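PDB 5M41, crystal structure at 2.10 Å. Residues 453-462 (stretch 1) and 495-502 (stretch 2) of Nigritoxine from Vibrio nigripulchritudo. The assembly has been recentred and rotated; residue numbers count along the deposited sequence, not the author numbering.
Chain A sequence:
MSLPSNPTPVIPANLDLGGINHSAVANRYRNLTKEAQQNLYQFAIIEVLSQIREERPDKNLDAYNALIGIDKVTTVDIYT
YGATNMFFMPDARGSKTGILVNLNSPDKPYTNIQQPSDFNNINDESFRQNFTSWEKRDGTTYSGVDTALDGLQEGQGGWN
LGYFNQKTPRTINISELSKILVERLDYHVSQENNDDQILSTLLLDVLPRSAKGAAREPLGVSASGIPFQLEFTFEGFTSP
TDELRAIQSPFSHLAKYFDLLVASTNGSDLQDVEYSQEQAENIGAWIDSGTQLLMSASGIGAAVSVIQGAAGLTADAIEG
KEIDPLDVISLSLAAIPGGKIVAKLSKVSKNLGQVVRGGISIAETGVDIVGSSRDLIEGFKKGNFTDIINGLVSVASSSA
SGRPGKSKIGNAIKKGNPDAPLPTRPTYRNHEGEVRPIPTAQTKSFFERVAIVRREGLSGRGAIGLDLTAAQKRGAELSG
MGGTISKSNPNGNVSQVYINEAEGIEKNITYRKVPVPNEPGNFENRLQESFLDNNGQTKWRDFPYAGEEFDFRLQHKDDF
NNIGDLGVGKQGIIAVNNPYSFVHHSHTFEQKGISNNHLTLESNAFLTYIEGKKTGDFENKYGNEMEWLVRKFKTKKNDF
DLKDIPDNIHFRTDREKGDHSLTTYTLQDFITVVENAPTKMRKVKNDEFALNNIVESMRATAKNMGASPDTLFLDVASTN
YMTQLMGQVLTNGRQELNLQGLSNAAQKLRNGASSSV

Stretch 1 453-462: VRREGLSGRG
Stretch 2, residues 495-502: SQVYINEA

Stretch 1 leaves a helix and runs on as an irregular loop past a strand of stretch 2, in opposite chain directions: Arg454 CA lies 9.0 Å from Glu501 CA, Leu458 CA 7.4 Å from Ile499 CA, and Gly462 CA 6.5 Å from Val497 CA, so the backbones converge. Along stretch 2, Val497, Ile499 and Glu501 point CB toward stretch 1, while Tyr498 and Asn500 point away.

The widest of these gaps is bridged by two long side chains. Arg454 (m, t, p, chi4 -175°) starts sideways and meets Glu501 (m, t, chi3 -61°) in a two-pronged salt bridge, Arg454 NE to Glu501 OE2 at 3.1 Å and Arg454 NH2 to Glu501 OE1 at 2.9 Å, both nearly linear. After Gly457 the chain opens at Leu458 (phi/psi -103/80; m, t), whose CD2 packs 3.8 Å from CG2 of Ile499 (m, t). Ser459 (-149/9, p) turns away, its OG bonding Glu456 O at 2.7 Å, and Gly460 follows at -116/1.

Arg461 (-80/153; p, t, t, chi4 101°) returns toward the strand and lays its stem against it: Arg461 CB lies 3.7 Å from Ile499 CD1, and Arg461 CD lies 3.2 Å from Val497 O and 3.8 Å from Val497 CB (Val497 is t). Gly462 closes the contact at 66/87, a positive phi that favours glycine, with Gly462 N 4.2 Å from Val497 CG2.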

ATOM      1  N   VAL A 453      -7.049  -9.707 -14.751  1.00 66.51           N
ATOM      2  CA  VAL A 453      -6.030 -10.745 -14.889  1.00 66.37           C
ATOM      3  C   VAL A 453      -6.454 -12.052 -14.226  1.00 65.36           C
ATOM      4  O   VAL A 453      -6.383 -13.108 -14.851  1.00 67.08           O
ATOM      5  CB  VAL A 453      -4.656 -10.277 -14.384  1.00 62.25           C
ATOM      6  CG1 VAL A 453      -3.631 -11.397 -14.532  1.00 61.82           C
ATOM      7  CG2 VAL A 453      -4.227  -9.046 -15.161  1.00 60.91           C
ATOM      8  N   ARG A 454      -6.932 -11.982 -12.987  1.00 63.64           N
ATOM      9  CA  ARG A 454      -7.375 -13.185 -12.278  1.00 64.54           C
ATOM     10  C   ARG A 454      -8.472 -13.933 -13.038  1.00 70.75           C
ATOM     11  O   ARG A 454      -8.437 -15.159 -13.126  1.00 68.24           O
ATOM     12  CB  ARG A 454      -7.904 -12.857 -10.886  1.00 61.23           C
ATOM     13  CG  ARG A 454      -6.865 -12.537  -9.838  1.00 56.39           C
ATOM     14  CD  ARG A 454      -7.586 -12.133  -8.563  1.00 53.92           C
ATOM     15  NE  ARG A 454      -7.980 -13.301  -7.774  1.00 53.29           N
ATOM     16  CZ  ARG A 454      -8.705 -13.257  -6.656  1.00 53.16           C
ATOM     17  NH1 ARG A 454      -9.153 -12.100  -6.173  1.00 50.87           N
ATOM     18  NH2 ARG A 454      -8.986 -14.381  -6.011  1.00 54.23           N
ATOM     19  N   ARG A 455      -9.441 -13.181 -13.566  1.00 74.56           N
ATOM     20  CA  ARG A 455     -10.603 -13.750 -14.235  1.00 82.66           C
ATOM     21  C   ARG A 455     -10.269 -14.339 -15.610  1.00 86.28           C
ATOM     22  O   ARG A 455     -10.972 -15.230 -16.084  1.00 89.32           O
ATOM     23  CB  ARG A 455     -11.720 -12.717 -14.353  1.00 84.85           C
ATOM     24  CG  ARG A 455     -13.103 -13.322 -14.551  1.00 95.27           C
ATOM     25  CD  ARG A 455     -14.103 -12.299 -15.071  1.00105.18           C
ATOM     26  NE  ARG A 455     -13.981 -11.015 -14.374  1.00108.94           N
ATOM     27  CZ  ARG A 455     -13.628  -9.862 -14.944  1.00110.92           C
ATOM     28  NH1 ARG A 455     -13.372  -9.795 -16.249  1.00108.79           N
ATOM     29  NH2 ARG A 455     -13.546  -8.766 -14.199  1.00109.19           N
ATOM     30  N   GLU A 456      -9.205 -13.842 -16.241  1.00 88.36           N
ATOM     31  CA  GLU A 456      -8.689 -14.434 -17.480  1.00 92.86           C
ATOM     32  C   GLU A 456      -8.027 -15.780 -17.198  1.00 92.49           C
ATOM     33  O   GLU A 456      -8.100 -16.699 -18.014  1.00 95.54           O
ATOM     34  CB  GLU A 456      -7.710 -13.492 -18.197  1.00 96.52           C
ATOM     35  CG  GLU A 456      -8.296 -12.150 -18.641  1.00103.52           C
ATOM     36  CD  GLU A 456      -9.615 -12.250 -19.410  1.00109.62           C
ATOM     37  OE1 GLU A 456      -9.759 -13.133 -20.286  1.00113.43           O
ATOM     38  OE2 GLU A 456     -10.514 -11.425 -19.147  1.00110.94           O
ATOM     39  N   GLY A 457      -7.390 -15.884 -16.034  1.00 87.37           N
ATOM     40  CA  GLY A 457      -6.858 -17.147 -15.537  1.00 86.09           C
ATOM     41  C   GLY A 457      -7.955 -18.157 -15.266  1.00 87.60           C
ATOM     42  O   GLY A 457      -7.718 -19.359 -15.329  1.00 90.39           O
ATOM     43  N   LEU A 458      -9.157 -17.670 -14.970  1.00 91.05           N
ATOM     44  CA  LEU A 458     -10.326 -18.530 -14.763  1.00 98.88           C
ATOM     45  C   LEU A 458     -11.242 -18.511 -15.998  1.00108.73           C
ATOM     46  O   LEU A 458     -12.258 -17.803 -16.026  1.00111.82           O
ATOM     47  CB  LEU A 458     -11.099 -18.115 -13.496  1.00 94.91           C
ATOM     48  CG  LEU A 458     -10.324 -17.745 -12.215  1.00 93.87           C
ATOM     49  CD1 LEU A 458     -11.239 -17.103 -11.185  1.00 91.37           C
ATOM     50  CD2 LEU A 458      -9.579 -18.926 -11.606  1.00 89.93           C
ATOM     51  N   SER A 459     -10.873 -19.284 -17.018  1.00117.37           N
ATOM     52  CA  SER A 459     -11.631 -19.331 -18.278  1.00124.28           C
ATOM     53  C   SER A 459     -11.579 -20.686 -19.009  1.00129.72           C
ATOM     54  O   SER A 459     -12.056 -20.800 -20.142  1.00136.79           O
ATOM     55  CB  SER A 459     -11.186 -18.199 -19.214  1.00122.68           C
ATOM     56  OG  SER A 459      -9.783 -18.226 -19.410  1.00121.60           O
ATOM     57  N   GLY A 460     -11.020 -21.707 -18.357  1.00125.89           N
ATOM     58  CA  GLY A 460     -10.918 -23.042 -18.953  1.00127.61           C
ATOM     59  C   GLY A 460     -11.694 -24.151 -18.255  1.00131.55           C
ATOM     60  O   GLY A 460     -11.650 -25.302 -18.696  1.00131.88           O
ATOM     61  N   ARG A 461     -12.414 -23.812 -17.181  1.00131.46           N
ATOM     62  CA  ARG A 461     -13.144 -24.799 -16.358  1.00132.51           C
ATOM     63  C   ARG A 461     -14.499 -25.252 -16.938  1.00137.61           C
ATOM     64  O   ARG A 461     -15.148 -24.507 -17.676  1.00140.81           O
ATOM     65  CB  ARG A 461     -13.344 -24.274 -14.926  1.00126.77           C
ATOM     66  CG  ARG A 461     -14.310 -23.097 -14.807  1.00125.97           C
ATOM     67  CD  ARG A 461     -14.937 -22.995 -13.420  1.00116.35           C
ATOM     68  NE  ARG A 461     -16.130 -22.144 -13.418  1.00117.96           N
ATOM     69  CZ  ARG A 461     -17.388 -22.584 -13.434  1.00114.98           C
ATOM     70  NH1 ARG A 461     -17.656 -23.885 -13.436  1.00119.19           N
ATOM     71  NH2 ARG A 461     -18.390 -21.714 -13.437  1.00111.09           N
ATOM     72  N   GLY A 462     -14.918 -26.470 -16.579  1.00137.49           N
ATOM     73  CA  GLY A 462     -16.198 -27.039 -17.020  1.00137.65           C
ATOM     74  C   GLY A 462     -16.263 -27.311 -18.513  1.00143.53           C
ATOM     75  O   GLY A 462     -16.726 -26.459 -19.279  1.00142.33           O
ATOM     76  N   SER A 495     -23.556 -28.868  -9.561  1.00 60.57           N
ATOM     77  CA  SER A 495     -22.157 -28.936  -9.185  1.00 60.33           C
ATOM     78  C   SER A 495     -21.362 -27.808  -9.824  1.00 61.82           C
ATOM     79  O   SER A 495     -21.679 -27.354 -10.928  1.00 61.67           O
ATOM     80  CB  SER A 495     -21.551 -30.282  -9.566  1.00 62.75           C
ATOM     81  OG  SER A 495     -20.217 -30.365  -9.085  1.00 62.19           O
ATOM     82  N   GLN A 496     -20.313 -27.369  -9.128  1.00 61.52           N
ATOM     83  CA  GLN A 496     -19.541 -26.249  -9.595  1.00 59.05           C
ATOM     84  C   GLN A 496     -18.037 -26.478  -9.514  1.00 58.82           C
ATOM     85  O   GLN A 496     -17.519 -27.003  -8.517  1.00 56.98           O
ATOM     86  CB  GLN A 496     -19.956 -25.021  -8.784  1.00 60.53           C
ATOM     87  CG  GLN A 496     -19.958 -23.747  -9.581  1.00 61.58           C
ATOM     88  CD  GLN A 496     -21.032 -23.692 -10.638  1.00 57.97           C
ATOM     89  OE1 GLN A 496     -22.169 -24.072 -10.406  1.00 62.44           O
ATOM     90  NE2 GLN A 496     -20.682 -23.167 -11.791  1.00 58.22           N
ATOM     91  N   VAL A 497     -17.320 -26.074 -10.560  1.00 59.56           N
ATOM     92  CA  VAL A 497     -15.876 -26.270 -10.574  1.00 59.92           C
ATOM     93  C   VAL A 497     -15.186 -25.110  -9.855  1.00 59.69           C
ATOM     94  O   VAL A 497     -15.116 -23.992 -10.365  1.00 60.20           O
ATOM     95  CB  VAL A 497     -15.287 -26.458 -11.998  1.00 61.95           C
ATOM     96  CG1 VAL A 497     -13.773 -26.553 -11.923  1.00 63.19           C
ATOM     97  CG2 VAL A 497     -15.846 -27.709 -12.668  1.00 64.48           C
ATOM     98  N   TYR A 498     -14.687 -25.392  -8.662  1.00 59.69           N
ATOM     99  CA  TYR A 498     -13.938 -24.428  -7.903  1.00 58.69           C
ATOM    100  C   TYR A 498     -12.467 -24.496  -8.304  1.00 62.18           C
ATOM    101  O   TYR A 498     -11.830 -25.554  -8.203  1.00 61.79           O
ATOM    102  CB  TYR A 498     -14.122 -24.659  -6.396  1.00 56.73           C
ATOM    103  CG  TYR A 498     -13.202 -23.818  -5.552  1.00 57.20           C
ATOM    104  CD1 TYR A 498     -13.124 -22.435  -5.731  1.00 55.95           C
ATOM    105  CD2 TYR A 498     -12.399 -24.403  -4.587  1.00 58.10           C
ATOM    106  CE1 TYR A 498     -12.268 -21.664  -4.963  1.00 56.83           C
ATOM    107  CE2 TYR A 498     -11.534 -23.642  -3.820  1.00 58.81           C
ATOM    108  CZ  TYR A 498     -11.477 -22.276  -4.007  1.00 58.32           C
ATOM    109  OH  TYR A 498     -10.614 -21.535  -3.240  1.00 57.70           O
ATOM    110  N   ILE A 499     -11.942 -23.368  -8.773  1.00 62.60           N
ATOM    111  CA  ILE A 499     -10.518 -23.264  -9.098  1.00 65.80           C
ATOM    112  C   ILE A 499      -9.762 -22.633  -7.942  1.00 66.34           C
ATOM    113  O   ILE A 499      -9.865 -21.429  -7.688  1.00 63.35           O
ATOM    114  CB  ILE A 499     -10.258 -22.485 -10.405  1.00 68.64           C
ATOM    115  CG1 ILE A 499     -11.056 -23.108 -11.555  1.00 71.31           C
ATOM    116  CG2 ILE A 499      -8.763 -22.481 -10.722  1.00 70.12           C
ATOM    117  CD1 ILE A 499     -11.326 -22.163 -12.708  1.00 76.67           C
ATOM    118  N   ASN A 500      -9.027 -23.475  -7.226  1.00 69.49           N
ATOM    119  CA  ASN A 500      -8.241 -23.055  -6.080  1.00 69.97           C
ATOM    120  C   ASN A 500      -6.951 -22.481  -6.612  1.00 71.53           C
ATOM    121  O   ASN A 500      -6.072 -23.224  -7.063  1.00 71.39           O
ATOM    122  CB  ASN A 500      -7.974 -24.263  -5.177  1.00 74.36           C
ATOM    123  CG  ASN A 500      -7.406 -23.878  -3.828  1.00 74.88           C
ATOM    124  OD1 ASN A 500      -6.513 -23.031  -3.728  1.00 73.81           O
ATOM    125  ND2 ASN A 500      -7.914 -24.523  -2.773  1.00 74.57           N
ATOM    126  N   GLU A 501      -6.849 -21.157  -6.589  1.00 68.68           N
ATOM    127  CA  GLU A 501      -5.714 -20.473  -7.191  1.00 71.68           C
ATOM    128  C   GLU A 501      -4.390 -20.770  -6.473  1.00 75.92           C
ATOM    129  O   GLU A 501      -3.322 -20.722  -7.094  1.00 80.20           O
ATOM    130  CB  GLU A 501      -5.969 -18.964  -7.263  1.00 66.96           C
ATOM    131  CG  GLU A 501      -6.952 -18.526  -8.343  1.00 65.74           C
ATOM    132  CD  GLU A 501      -7.577 -17.166  -8.035  1.00 66.75           C
ATOM    133  OE1 GLU A 501      -8.258 -17.056  -6.994  1.00 68.33           O
ATOM    134  OE2 GLU A 501      -7.399 -16.205  -8.815  1.00 63.22           O
ATOM    135  N   ALA A 502      -4.467 -21.090  -5.179  1.00 77.28           N
ATOM    136  CA  ALA A 502      -3.280 -21.351  -4.360  1.00 79.53           C
ATOM    137  C   ALA A 502      -2.711 -22.737  -4.643  1.00 83.99           C
ATOM    138  O   ALA A 502      -1.617 -22.865  -5.188  1.00 86.55           O
ATOM    139  CB  ALA A 502      -3.609 -21.192  -2.880  1.00 77.92           C
TER